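Local atomic coordinates of putative N-acetylmuramoyl-L-alanine amidase,autolysin cwp6 (Peptoclostridium difficile, PDB entry 5J72), a protein that probably cleaves the amide bond between N-acetylmuramic acid and L-alanine in peptidoglycan as a zinc-dependent autolysin, and carries cell-wall-binding CWB2 modules. Residues 453-458 with 500-505. Numbering follows the deposited sequence.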
loop_
_atom_site.group_PDB
_atom_site.type_symbol
_atom_site.label_atom_id
_atom_site.label_comp_id
_atom_site.label_asym_id
_atom_site.label_seq_id
_atom_site.Cartn_x
_atom_site.Cartn_y
_atom_site.Cartn_z
ATOM N N THR A 453 -19.760 -17.055 -8.113
ATOM C CA THR A 453 -19.284 -16.923 -6.744
ATOM C C THR A 453 -18.660 -18.230 -6.253
ATOM O O THR A 453 -19.243 -19.293 -6.426
ATOM C CB THR A 453 -20.416 -16.560 -5.832
ATOM O OG1 THR A 453 -20.900 -15.280 -6.256
ATOM C CG2 THR A 453 -19.984 -16.489 -4.352
ATOM N N VAL A 454 -17.477 -18.154 -5.649
ATOM C CA VAL A 454 -16.791 -19.354 -5.147
ATOM C C VAL A 454 -16.454 -19.080 -3.677
ATOM O O VAL A 454 -16.133 -17.950 -3.321
ATOM C CB VAL A 454 -15.486 -19.579 -5.944
ATOM C CG1 VAL A 454 -14.651 -20.675 -5.323
ATOM C CG2 VAL A 454 -15.806 -19.960 -7.393
ATOM N N VAL A 455 -16.529 -20.102 -2.848
ATOM C CA VAL A 455 -16.104 -19.971 -1.467
ATOM C C VAL A 455 -14.817 -20.757 -1.418
ATOM O O VAL A 455 -14.745 -21.904 -1.873
ATOM C CB VAL A 455 -17.131 -20.482 -0.476
ATOM C CG1 VAL A 455 -16.514 -20.604 0.944
ATOM C CG2 VAL A 455 -18.350 -19.550 -0.428
ATOM N N ILE A 456 -13.729 -20.116 -0.887
ATOM C CA ILE A 456 -12.435 -20.769 -0.743
ATOM C C ILE A 456 -12.228 -20.988 0.781
ATOM O O ILE A 456 -12.379 -20.049 1.551
ATOM C CB ILE A 456 -11.318 -19.843 -1.301
ATOM C CG1 ILE A 456 -11.485 -19.652 -2.862
ATOM C CG2 ILE A 456 -9.961 -20.429 -0.997
ATOM C CD1 ILE A 456 -11.332 -21.047 -3.603
ATOM N N ASP A 457 -11.871 -22.218 1.173
ATOM C CA ASP A 457 -11.702 -22.527 2.598
ATOM C C ASP A 457 -10.320 -23.098 2.914
ATOM O O ASP A 457 -10.034 -24.274 2.664
ATOM C CB ASP A 457 -12.825 -23.559 2.973
ATOM C CG ASP A 457 -12.677 -24.120 4.384
ATOM O OD1 ASP A 457 -12.480 -23.320 5.314
ATOM O OD2 ASP A 457 -12.750 -25.387 4.541
ATOM N N PRO A 458 -9.409 -22.294 3.445
ATOM C CA PRO A 458 -8.040 -22.738 3.835
ATOM C C PRO A 458 -8.221 -23.624 5.105
ATOM O O PRO A 458 -8.676 -23.088 6.118
ATOM C CB PRO A 458 -7.297 -21.428 4.112
ATOM C CG PRO A 458 -8.259 -20.302 3.784
ATOM C CD PRO A 458 -9.638 -20.865 3.736
ATOM N N VAL A 500 -15.442 -15.559 -1.726
ATOM C CA VAL A 500 -15.556 -15.286 -0.295
ATOM C C VAL A 500 -14.593 -16.278 0.380
ATOM O O VAL A 500 -14.713 -17.485 0.133
ATOM C CB VAL A 500 -16.992 -15.529 0.276
ATOM C CG1 VAL A 500 -16.976 -15.360 1.780
ATOM C CG2 VAL A 500 -18.029 -14.559 -0.350
ATOM N N MET A 501 -13.676 -15.827 1.227
ATOM C CA MET A 501 -12.793 -16.784 1.891
ATOM C C MET A 501 -13.377 -17.108 3.266
ATOM O O MET A 501 -13.845 -16.200 3.939
ATOM C CB MET A 501 -11.392 -16.167 2.109
ATOM C CG MET A 501 -10.652 -15.819 0.776
ATOM S SD MET A 501 -8.947 -15.390 1.038
ATOM C CE MET A 501 -8.273 -17.031 1.527
ATOM N N THR A 502 -13.346 -18.346 3.716
ATOM C CA THR A 502 -13.891 -18.619 5.056
ATOM C C THR A 502 -13.031 -17.883 6.109
ATOM O O THR A 502 -13.557 -17.412 7.100
ATOM C CB THR A 502 -13.925 -20.145 5.340
ATOM O OG1 THR A 502 -12.625 -20.669 5.123
ATOM C CG2 THR A 502 -14.923 -20.890 4.455
ATOM N N ARG A 503 -11.726 -17.788 5.879
ATOM C CA ARG A 503 -10.827 -17.015 6.724
ATOM C C ARG A 503 -9.719 -16.459 5.825
ATOM O O ARG A 503 -9.330 -17.123 4.829
ATOM C CB ARG A 503 -10.216 -17.873 7.855
ATOM C CG ARG A 503 -9.264 -18.982 7.353
ATOM C CD ARG A 503 -8.591 -19.746 8.543
ATOM N NE ARG A 503 -7.738 -20.861 8.070
ATOM C CZ ARG A 503 -6.417 -20.790 8.043
ATOM N NH1 ARG A 503 -5.775 -19.701 8.422
ATOM N NH2 ARG A 503 -5.715 -21.859 7.642
ATOM N N ASP A 504 -9.218 -15.268 6.135
ATOM C CA ASP A 504 -8.137 -14.727 5.304
ATOM C C ASP A 504 -6.951 -14.454 6.192
ATOM O O ASP A 504 -5.982 -13.818 5.771
ATOM C CB ASP A 504 -8.564 -13.447 4.590
ATOM C CG ASP A 504 -9.315 -12.493 5.495
ATOM O OD1 ASP A 504 -8.816 -12.207 6.610
ATOM O OD2 ASP A 504 -10.392 -12.029 5.089
ATOM N N THR A 505 -7.010 -14.931 7.413
ATOM C CA THR A 505 -5.910 -14.793 8.330
ATOM C C THR A 505 -5.849 -16.004 9.247
ATOM O O THR A 505 -6.731 -16.873 9.210
ATOM C CB THR A 505 -6.110 -13.500 9.183
ATOM O OG1 THR A 505 -4.843 -13.158 9.751
ATOM C CG2 THR A 505 -7.131 -13.704 10.247
#
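Parallel pairing of strand 453-458 with the edge strand 498-501, in the amidase domain's mixed sheet, ends where Asp457, Pro458, Thr502 and Arg503 meet near the zinc site. Val500 N donates a hydrogen bond to Val454 O, Ile456 N to Val500 O, and Thr502 N to Ile456 O at 2.9 Å. Beta-branched Val455 and Val500 suit the extended backbone and share one sheet face, where Val455 CG1 also meets Thr502 CG2 at 3.9 Å; Ile456 and Met501 occupy the other.

Beyond Met501 the strand ends, and side chains take over. The chi1 of Thr502 (54°) turns OG1 to Asp457, where it donates to the anti lone pair of OD1 at 2.7 Å, and leaves CG2 on the Val455 side. OD1 also forms a salt bridge with Arg514, whose NH1 bonds Pro458 O as well, while OD2 bonds to Ser528, so both oxygens of the buried carboxylate are held. Pro458 has no N-H to give where the alternation would place the next donor, which suits the end of the pairing; its CG packs against Met501 CE at 4.0 Å and its CB over one guanidinium face of Arg503. Arg503 NE donates a hydrogen bond to Pro458 O at 3.1 Å, from above the carbonyl plane, and NH1 bonds to Thr505 O within the same loop. NH2 serves Gly459 O and Lys478 O, next to zinc ligands His460 and Glu477, consistent with Arg503 helping to position that backbone.

Helix 477-494, within the crossover linking the two strands, covers Ile456 and Met501, helix 511-521 covers Val455, Val500 and Thr502, and strand 525-532, bearing zinc ligand His530, pairs with the far edge of 453-458.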